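PDB 5D8D: D-alanine--D-alanine ligase from Acinetobacter baumannii ACICU, which catalyses the ATP-dependent joining of two D-alanine molecules into D-alanyl-D-alanine, a building block of the peptidoglycan cell wall. Local coordinates for residues A[113-121]-A[171-179]; A[129-139]-A[150-159]. All blocks are in the same frame, centred on the assembly; numbering follows the deposited sequence.

Overall arrangement
Contacts 1 and 2 are the two ends of one four-stranded antiparallel sheet in the ATP-grasp part of the ligase, and their centres lie about 10 Å apart. Contact 1 pairs strand 117-120 with 173-177; contact 2 pairs 137-141 with 151-153 and is nested inside the chain loop that contact 1 closes. They join where strands 173-177 and 137-141 run side by side, with I138 N 2.8 Å from E176 O and W178 N 3.0 Å from P136 O. Nearly all of contact 2 and segment 171-179 of contact 1 fall within the predicted ATP-binding region. The side chains of E176 and M150 are about 8 Å and about 6 Å, respectively, from that of E268, a predicted magnesium ligand.

Contact 1. Residues A[113-121]-A[171-179]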
loop_
_atom_site.group_PDB
_atom_site.type_symbol
_atom_site.label_atom_id
_atom_site.label_comp_id
_atom_site.label_asym_id
_atom_site.label_seq_id
_atom_site.Cartn_x
_atom_site.Cartn_y
_atom_site.Cartn_z
ATOM N N PRO A 113 -14.766 3.591 -13.618
ATOM C CA PRO A 113 -14.373 4.797 -14.350
ATOM C C PRO A 113 -13.625 5.835 -13.514
ATOM O O PRO A 113 -14.008 6.119 -12.387
ATOM C CB PRO A 113 -15.710 5.365 -14.798
ATOM C CG PRO A 113 -16.641 4.990 -13.681
ATOM C CD PRO A 113 -16.165 3.659 -13.160
ATOM N N THR A 114 -12.598 6.415 -14.106
ATOM C CA THR A 114 -11.799 7.426 -13.471
ATOM C C THR A 114 -11.112 8.201 -14.588
ATOM O O THR A 114 -10.944 7.675 -15.682
ATOM C CB THR A 114 -10.788 6.784 -12.498
ATOM O OG1 THR A 114 -10.098 7.805 -11.788
ATOM C CG2 THR A 114 -9.767 5.926 -13.210
ATOM N N ALA A 115 -10.755 9.460 -14.351
ATOM C CA ALA A 115 -10.257 10.292 -15.442
ATOM C C ALA A 115 -8.839 9.893 -15.870
ATOM O O ALA A 115 -7.992 9.596 -15.016
ATOM C CB ALA A 115 -10.304 11.769 -15.070
ATOM N N PRO A 116 -8.570 9.894 -17.193
ATOM C CA PRO A 116 -7.176 9.746 -17.625
ATOM C C PRO A 116 -6.254 10.732 -16.899
ATOM O O PRO A 116 -6.702 11.834 -16.470
ATOM C CB PRO A 116 -7.231 10.067 -19.125
ATOM C CG PRO A 116 -8.635 9.747 -19.532
ATOM C CD PRO A 116 -9.500 10.029 -18.338
ATOM N N TYR A 117 -4.989 10.333 -16.758
ATOM C CA TYR A 117 -3.994 11.167 -16.100
ATOM C C TYR A 117 -2.609 10.873 -16.667
ATOM O O TYR A 117 -2.448 9.928 -17.427
ATOM C CB TYR A 117 -4.006 10.878 -14.589
ATOM C CG TYR A 117 -3.619 9.451 -14.307
ATOM C CD1 TYR A 117 -4.569 8.425 -14.396
ATOM C CD2 TYR A 117 -2.281 9.113 -14.013
ATOM C CE1 TYR A 117 -4.210 7.102 -14.193
ATOM C CE2 TYR A 117 -1.905 7.788 -13.811
ATOM C CZ TYR A 117 -2.869 6.784 -13.894
ATOM O OH TYR A 117 -2.518 5.469 -13.682
ATOM N N ARG A 118 -1.615 11.656 -16.257
ATOM C CA ARG A 118 -0.217 11.406 -16.586
ATOM C C ARG A 118 0.710 11.885 -15.460
ATOM O O ARG A 118 0.611 13.029 -14.994
ATOM C CB ARG A 118 0.170 12.103 -17.912
ATOM C CG ARG A 118 -0.413 11.499 -19.195
ATOM C CD ARG A 118 0.046 10.062 -19.499
ATOM N NE ARG A 118 -1.069 9.209 -19.938
ATOM C CZ ARG A 118 -1.542 9.085 -21.187
ATOM N NH1 ARG A 118 -1.012 9.744 -22.216
ATOM N NH2 ARG A 118 -2.573 8.269 -21.418
ATOM N N ILE A 119 1.636 11.021 -15.052
ATOM C CA ILE A 119 2.595 11.360 -13.995
ATOM C C ILE A 119 3.609 12.288 -14.659
ATOM O O ILE A 119 4.029 12.038 -15.810
ATOM C CB ILE A 119 3.272 10.098 -13.369
ATOM C CG1 ILE A 119 2.224 9.085 -12.854
ATOM C CG2 ILE A 119 4.183 10.494 -12.213
ATOM C CD1 ILE A 119 2.700 7.644 -12.740
ATOM N N ILE A 120 3.982 13.350 -13.945
ATOM C CA ILE A 120 4.800 14.445 -14.508
ATOM C C ILE A 120 5.967 14.842 -13.561
ATOM O O ILE A 120 5.730 15.324 -12.449
ATOM C CB ILE A 120 3.885 15.634 -14.941
ATOM C CG1 ILE A 120 4.702 16.891 -15.310
ATOM C CG2 ILE A 120 2.787 15.905 -13.913
ATOM C CD1 ILE A 120 4.907 17.924 -14.213
ATOM N N THR A 121 7.186 14.601 -14.032
ATOM C CA THR A 121 8.389 14.687 -13.217
ATOM C C THR A 121 9.601 15.326 -13.921
ATOM O O THR A 121 10.611 14.657 -14.178
ATOM C CB THR A 121 8.793 13.275 -12.748
ATOM O OG1 THR A 121 9.505 12.629 -13.802
ATOM C CG2 THR A 121 7.588 12.440 -12.422
ATOM N N ALA A 171 7.386 15.410 -4.344
ATOM C CA ALA A 171 8.306 15.181 -5.467
ATOM C C ALA A 171 7.546 14.663 -6.697
ATOM O O ALA A 171 7.842 15.068 -7.824
ATOM C CB ALA A 171 9.392 14.186 -5.077
ATOM N N VAL A 172 6.564 13.780 -6.463
ATOM C CA VAL A 172 5.736 13.178 -7.537
ATOM C C VAL A 172 4.318 13.837 -7.638
ATOM O O VAL A 172 3.605 14.021 -6.639
ATOM C CB VAL A 172 5.725 11.614 -7.450
ATOM C CG1 VAL A 172 5.261 11.102 -6.084
ATOM C CG2 VAL A 172 4.914 11.005 -8.595
ATOM N N VAL A 173 3.942 14.208 -8.866
ATOM C CA VAL A 173 2.761 15.053 -9.170
ATOM C C VAL A 173 2.037 14.417 -10.381
ATOM O O VAL A 173 2.697 13.829 -11.261
ATOM C CB VAL A 173 3.212 16.517 -9.455
ATOM C CG1 VAL A 173 2.091 17.377 -10.006
ATOM C CG2 VAL A 173 3.790 17.169 -8.199
ATOM N N MET A 174 0.695 14.479 -10.402
ATOM C CA MET A 174 -0.107 13.989 -11.566
ATOM C C MET A 174 -0.915 15.097 -12.225
ATOM O O MET A 174 -1.543 15.901 -11.541
ATOM C CB MET A 174 -1.053 12.823 -11.225
ATOM C CG MET A 174 -2.032 13.023 -10.073
ATOM S SD MET A 174 -3.647 12.186 -10.240
ATOM C CE MET A 174 -3.256 10.672 -11.120
ATOM N N ALA A 175 -0.866 15.140 -13.555
ATOM C CA ALA A 175 -1.796 15.944 -14.341
ATOM C C ALA A 175 -2.961 15.034 -14.725
ATOM O O ALA A 175 -2.764 14.046 -15.422
ATOM C CB ALA A 175 -1.117 16.521 -15.577
ATOM N N GLU A 176 -4.162 15.369 -14.258
ATOM C CA GLU A 176 -5.380 14.617 -14.555
ATOM C C GLU A 176 -6.255 15.446 -15.525
ATOM O O GLU A 176 -6.360 16.684 -15.371
ATOM C CB GLU A 176 -6.108 14.359 -13.231
ATOM C CG GLU A 176 -7.330 13.439 -13.273
ATOM C CD GLU A 176 -8.064 13.348 -11.919
ATOM O OE1 GLU A 176 -8.605 12.269 -11.608
ATOM O OE2 GLU A 176 -8.108 14.353 -11.158
ATOM N N LYS A 177 -6.870 14.773 -16.510
ATOM C CA LYS A 177 -7.854 15.395 -17.435
ATOM C C LYS A 177 -8.999 16.083 -16.690
ATOM O O LYS A 177 -9.670 15.427 -15.909
ATOM C CB LYS A 177 -8.451 14.318 -18.347
ATOM C CG LYS A 177 -9.616 14.757 -19.222
ATOM C CD LYS A 177 -9.872 13.774 -20.365
ATOM C CE LYS A 177 -11.309 13.832 -20.902
ATOM N NZ LYS A 177 -11.323 14.117 -22.365
ATOM N N TRP A 178 -9.236 17.376 -16.938
ATOM C CA TRP A 178 -10.337 18.097 -16.267
ATOM C C TRP A 178 -11.651 17.552 -16.792
ATOM O O TRP A 178 -11.772 17.302 -17.972
ATOM C CB TRP A 178 -10.282 19.613 -16.513
ATOM C CG TRP A 178 -11.334 20.406 -15.763
ATOM C CD1 TRP A 178 -12.540 20.835 -16.247
ATOM C CD2 TRP A 178 -11.271 20.857 -14.398
ATOM N NE1 TRP A 178 -13.227 21.529 -15.275
ATOM C CE2 TRP A 178 -12.472 21.556 -14.130
ATOM C CE3 TRP A 178 -10.317 20.736 -13.376
ATOM C CZ2 TRP A 178 -12.742 22.134 -12.872
ATOM C CZ3 TRP A 178 -10.586 21.316 -12.126
ATOM C CH2 TRP A 178 -11.788 22.007 -11.890
ATOM N N ILE A 179 -12.618 17.335 -15.916
ATOM C CA ILE A 179 -13.968 17.055 -16.362
ATOM C C ILE A 179 -14.895 18.104 -15.745
ATOM O O ILE A 179 -14.778 18.449 -14.562
ATOM C CB ILE A 179 -14.391 15.583 -16.125
ATOM C CG1 ILE A 179 -14.598 15.300 -14.634
ATOM C CG2 ILE A 179 -13.405 14.632 -16.837
ATOM C CD1 ILE A 179 -14.248 13.893 -14.187
#
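Y117 and M174 meet on one face of an antiparallel strand pair at the edge of the four-stranded ATP-grasp sheet. Strands 117-120 and 173-177 are joined by backbone hydrogen bonds in both directions between R118 and A175, with R118 N 2.8 Å from A175 O. A further bond from K177 N to P116 O (2.9 Å) continues the ladder beyond Y117.

The Y117 side chain rises from a non-hydrogen-bonded pair with E176. Its CB lies 3.5 Å from A175 O and also touches M174 CE. CG and CD2 meet that same methyl, CD2 at 3.4 Å, while CD1 and CE2 are more distant from it. CG sits between the backbone N and carbonyl carbon (chi1 63°), standing the ring up from the sheet beside the methionine. The OH passes beyond the strands to weak hydrogen bonds with Q105 and Q108 of helix 100-108, which packs over this face.

E176, on the same face, lays its CG 3.9 Å from A115 CB. Two lysines grip its carboxylate through separate oxygens, K104 in a salt bridge to OE1 and K140 in one to OE2. On the opposite face I120 packs beside V173 and A175, and I120 CG2 comes closest to the backbone, 3.4 Å from V173 O.

Contact 2. Residues A[129-139]-A[150-159]; sequences VIAELGLPVII and MSKVEKAEDF
V137 and V153 sit side by side as a hydrogen-bonded pair in a beta hairpin of the ATP-grasp fold, formed by strands 137-141 and 151-153. Backbone bonds run both ways between them, V153 N to V137 O at 2.9 Å, and a second reciprocal pair joins I139 and S151. The I139 N-H points almost straight at S151 O (167° at the hydrogen).

The tightly packed side carries V137, I139 and V153, with F159 closing over them from the start of helix 159-169. V153 CG1 lies over the centre of the phenyl ring, 3.7 Å above its plane. V153 CG2 presses on I139 CG1 at 3.5 Å, closer than carbon atoms usually pack. I139 CD1 carries on to F159 CE1, the two side chains crossing at about a right angle. From helix 126-133, I130 brings CG1 to the ring edge, 3.7 Å from CE2, while V129 CG1 approaches CZ. The ring thus fills the angle between the hairpin and the helix.

At the hairpin's open end P136, which follows a cis peptide bond, sets its CB 3.1 Å from V153 O. There too the E154 N-H bonds to D158 OD2 through the anti lone pair, joining the end of strand 151-153 to the residues just before F159. The exposed side chains of K152 and M150 are more loosely held. K152 lies alongside P136, its CE 4.1 Å from the proline CB, and its largely extended chain ends in a long salt bridge with E154 and a cation-pi contact with W178. M150 lies near the predicted magnesium site; with its chain bent at chi2 and chi3, its CE methyl meets I138 CD1 at 3.7 Å.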
loop_
_atom_site.group_PDB
_atom_site.type_symbol
_atom_site.label_atom_id
_atom_site.label_comp_id
_atom_site.label_asym_id
_atom_site.label_seq_id
_atom_site.Cartn_x
_atom_site.Cartn_y
_atom_site.Cartn_z
ATOM N N VAL A 129 1.860 15.571 -22.980
ATOM C CA VAL A 129 0.761 15.645 -21.978
ATOM C C VAL A 129 -0.493 16.305 -22.582
ATOM O O VAL A 129 -1.584 15.723 -22.545
ATOM C CB VAL A 129 1.202 16.411 -20.681
ATOM C CG1 VAL A 129 0.028 16.768 -19.769
ATOM C CG2 VAL A 129 2.215 15.597 -19.893
ATOM N N ILE A 130 -0.321 17.516 -23.117
ATOM C CA ILE A 130 -1.407 18.298 -23.744
ATOM C C ILE A 130 -2.146 17.531 -24.879
ATOM O O ILE A 130 -3.380 17.532 -24.924
ATOM C CB ILE A 130 -0.873 19.687 -24.231
ATOM C CG1 ILE A 130 -0.628 20.616 -23.025
ATOM C CG2 ILE A 130 -1.816 20.345 -25.242
ATOM C CD1 ILE A 130 0.166 21.874 -23.336
ATOM N N ALA A 131 -1.397 16.883 -25.777
ATOM C CA ALA A 131 -1.981 16.176 -26.938
ATOM C C ALA A 131 -2.782 14.926 -26.547
ATOM O O ALA A 131 -3.783 14.600 -27.194
ATOM C CB ALA A 131 -0.888 15.810 -27.938
ATOM N N GLU A 132 -2.331 14.244 -25.489
ATOM C CA GLU A 132 -2.970 13.021 -24.998
ATOM C C GLU A 132 -4.193 13.320 -24.113
ATOM O O GLU A 132 -5.305 12.868 -24.400
ATOM C CB GLU A 132 -1.942 12.130 -24.265
ATOM C CG GLU A 132 -1.195 11.108 -25.147
ATOM C CD GLU A 132 -0.878 11.578 -26.573
ATOM O OE1 GLU A 132 -0.210 12.632 -26.736
ATOM O OE2 GLU A 132 -1.290 10.878 -27.537
ATOM N N LEU A 133 -3.985 14.090 -23.050
ATOM C CA LEU A 133 -5.068 14.433 -22.103
ATOM C C LEU A 133 -6.075 15.450 -22.645
ATOM O O LEU A 133 -7.271 15.334 -22.362
ATOM C CB LEU A 133 -4.491 14.946 -20.760
ATOM C CG LEU A 133 -4.202 13.964 -19.600
ATOM C CD1 LEU A 133 -4.127 12.492 -20.002
ATOM C CD2 LEU A 133 -2.934 14.376 -18.860
ATOM N N GLY A 134 -5.586 16.447 -23.390
ATOM C CA GLY A 134 -6.385 17.612 -23.804
ATOM C C GLY A 134 -6.364 18.707 -22.742
ATOM O O GLY A 134 -6.060 18.454 -21.565
ATOM N N LEU A 135 -6.667 19.934 -23.151
ATOM C CA LEU A 135 -6.871 21.015 -22.188
ATOM C C LEU A 135 -8.373 21.154 -21.920
ATOM O O LEU A 135 -9.189 20.899 -22.808
ATOM C CB LEU A 135 -6.263 22.354 -22.653
ATOM C CG LEU A 135 -4.735 22.523 -22.456
ATOM C CD1 LEU A 135 -3.987 22.201 -23.727
ATOM C CD2 LEU A 135 -4.333 23.916 -22.024
ATOM N N PRO A 136 -8.754 21.518 -20.700
ATOM C CA PRO A 136 -7.835 21.767 -19.579
ATOM C C PRO A 136 -7.565 20.519 -18.700
ATOM O O PRO A 136 -8.237 19.492 -18.847
ATOM C CB PRO A 136 -8.554 22.872 -18.785
ATOM C CG PRO A 136 -9.863 23.117 -19.481
ATOM C CD PRO A 136 -10.118 21.946 -20.371
ATOM N N VAL A 137 -6.564 20.618 -17.819
ATOM C CA VAL A 137 -6.232 19.562 -16.837
ATOM C C VAL A 137 -6.121 20.164 -15.433
ATOM O O VAL A 137 -6.097 21.383 -15.263
ATOM C CB VAL A 137 -4.914 18.788 -17.173
ATOM C CG1 VAL A 137 -4.942 18.247 -18.595
ATOM C CG2 VAL A 137 -3.678 19.651 -16.936
ATOM N N ILE A 138 -6.046 19.285 -14.442
ATOM C CA ILE A 138 -5.830 19.675 -13.052
ATOM C C ILE A 138 -4.524 19.009 -12.636
ATOM O O ILE A 138 -4.329 17.814 -12.889
ATOM C CB ILE A 138 -7.022 19.293 -12.124
ATOM C CG1 ILE A 138 -6.679 19.557 -10.653
ATOM C CG2 ILE A 138 -7.453 17.837 -12.281
ATOM C CD1 ILE A 138 -7.878 19.548 -9.727
ATOM N N ILE A 139 -3.633 19.807 -12.041
ATOM C CA ILE A 139 -2.328 19.353 -11.518
ATOM C C ILE A 139 -2.474 19.179 -10.012
ATOM O O ILE A 139 -2.817 20.141 -9.317
ATOM C CB ILE A 139 -1.189 20.392 -11.794
ATOM C CG1 ILE A 139 -1.063 20.723 -13.301
ATOM C CG2 ILE A 139 0.147 19.919 -11.218
ATOM C CD1 ILE A 139 -0.686 19.551 -14.185
ATOM N N MET A 150 -3.496 21.937 -5.508
ATOM C CA MET A 150 -4.226 21.782 -6.771
ATOM C C MET A 150 -4.241 23.117 -7.515
ATOM O O MET A 150 -4.366 24.191 -6.903
ATOM C CB MET A 150 -5.666 21.272 -6.540
ATOM C CG MET A 150 -5.762 19.801 -6.124
ATOM S SD MET A 150 -7.125 19.376 -5.010
ATOM C CE MET A 150 -8.392 18.734 -6.104
ATOM N N SER A 151 -4.078 23.045 -8.833
ATOM C CA SER A 151 -4.191 24.217 -9.707
ATOM C C SER A 151 -4.884 23.770 -11.001
ATOM O O SER A 151 -4.695 22.634 -11.453
ATOM C CB SER A 151 -2.815 24.843 -10.013
ATOM O OG SER A 151 -1.778 24.390 -9.143
ATOM N N LYS A 152 -5.698 24.650 -11.580
ATOM C CA LYS A 152 -6.328 24.377 -12.872
ATOM C C LYS A 152 -5.480 24.962 -14.024
ATOM O O LYS A 152 -5.193 26.165 -14.054
ATOM C CB LYS A 152 -7.765 24.912 -12.908
ATOM C CG LYS A 152 -8.650 24.174 -13.908
ATOM C CD LYS A 152 -9.844 24.997 -14.356
ATOM C CE LYS A 152 -10.516 24.342 -15.550
ATOM N NZ LYS A 152 -11.881 24.881 -15.775
ATOM N N VAL A 153 -5.088 24.092 -14.960
ATOM C CA VAL A 153 -4.272 24.460 -16.115
ATOM C C VAL A 153 -5.152 24.525 -17.366
ATOM O O VAL A 153 -5.677 23.485 -17.784
ATOM C CB VAL A 153 -3.130 23.432 -16.328
ATOM C CG1 VAL A 153 -2.401 23.655 -17.659
ATOM C CG2 VAL A 153 -2.147 23.481 -15.160
ATOM N N GLU A 154 -5.288 25.725 -17.960
ATOM C CA GLU A 154 -5.997 25.914 -19.257
ATOM C C GLU A 154 -5.137 26.459 -20.424
ATOM O O GLU A 154 -5.647 26.629 -21.533
ATOM C CB GLU A 154 -7.331 26.687 -19.098
ATOM C CG GLU A 154 -7.403 27.763 -18.013
ATOM C CD GLU A 154 -8.794 27.886 -17.390
ATOM O OE1 GLU A 154 -8.899 28.479 -16.293
ATOM O OE2 GLU A 154 -9.780 27.372 -17.975
ATOM N N LYS A 155 -3.836 26.643 -20.204
ATOM C CA LYS A 155 -2.899 26.945 -21.288
ATOM C C LYS A 155 -1.570 26.185 -21.080
ATOM O O LYS A 155 -1.393 25.508 -20.065
ATOM C CB LYS A 155 -2.682 28.463 -21.345
ATOM C CG LYS A 155 -2.381 29.041 -22.730
ATOM C CD LYS A 155 -3.457 28.705 -23.771
ATOM C CE LYS A 155 -3.706 29.844 -24.760
ATOM N NZ LYS A 155 -2.452 30.381 -25.359
ATOM N N ALA A 156 -0.658 26.256 -22.056
ATOM C CA ALA A 156 0.761 25.929 -21.818
ATOM C C ALA A 156 1.330 26.870 -20.727
ATOM O O ALA A 156 2.094 26.437 -19.854
ATOM C CB ALA A 156 1.569 26.037 -23.110
ATOM N N GLU A 157 0.909 28.143 -20.786
ATOM C CA GLU A 157 1.224 29.203 -19.794
ATOM C C GLU A 157 0.934 28.857 -18.300
ATOM O O GLU A 157 1.759 29.133 -17.430
ATOM C CB GLU A 157 0.457 30.501 -20.143
ATOM C CG GLU A 157 0.841 31.233 -21.434
ATOM C CD GLU A 157 0.059 32.544 -21.615
ATOM O OE1 GLU A 157 -1.158 32.559 -21.322
ATOM O OE2 GLU A 157 0.647 33.568 -22.046
ATOM N N ASP A 158 -0.240 28.293 -18.010
ATOM C CA ASP A 158 -0.638 27.942 -16.624
ATOM C C ASP A 158 0.248 26.837 -15.959
ATOM O O ASP A 158 0.313 26.773 -14.726
ATOM C CB ASP A 158 -2.133 27.497 -16.559
ATOM C CG ASP A 158 -3.154 28.650 -16.790
ATOM O OD1 ASP A 158 -2.820 29.830 -16.528
ATOM O OD2 ASP A 158 -4.319 28.351 -17.202
ATOM N N PHE A 159 0.907 25.987 -16.765
ATOM C CA PHE A 159 1.644 24.798 -16.271
ATOM C C PHE A 159 2.742 25.056 -15.251
ATOM O O PHE A 159 2.719 24.470 -14.167
ATOM C CB PHE A 159 2.285 23.990 -17.427
ATOM C CG PHE A 159 1.477 22.800 -17.872
ATOM C CD1 PHE A 159 1.306 21.707 -17.020
ATOM C CD2 PHE A 159 0.897 22.765 -19.141
ATOM C CE1 PHE A 159 0.563 20.614 -17.427
ATOM C CE2 PHE A 159 0.156 21.672 -19.549
ATOM C CZ PHE A 159 -0.006 20.596 -18.695
#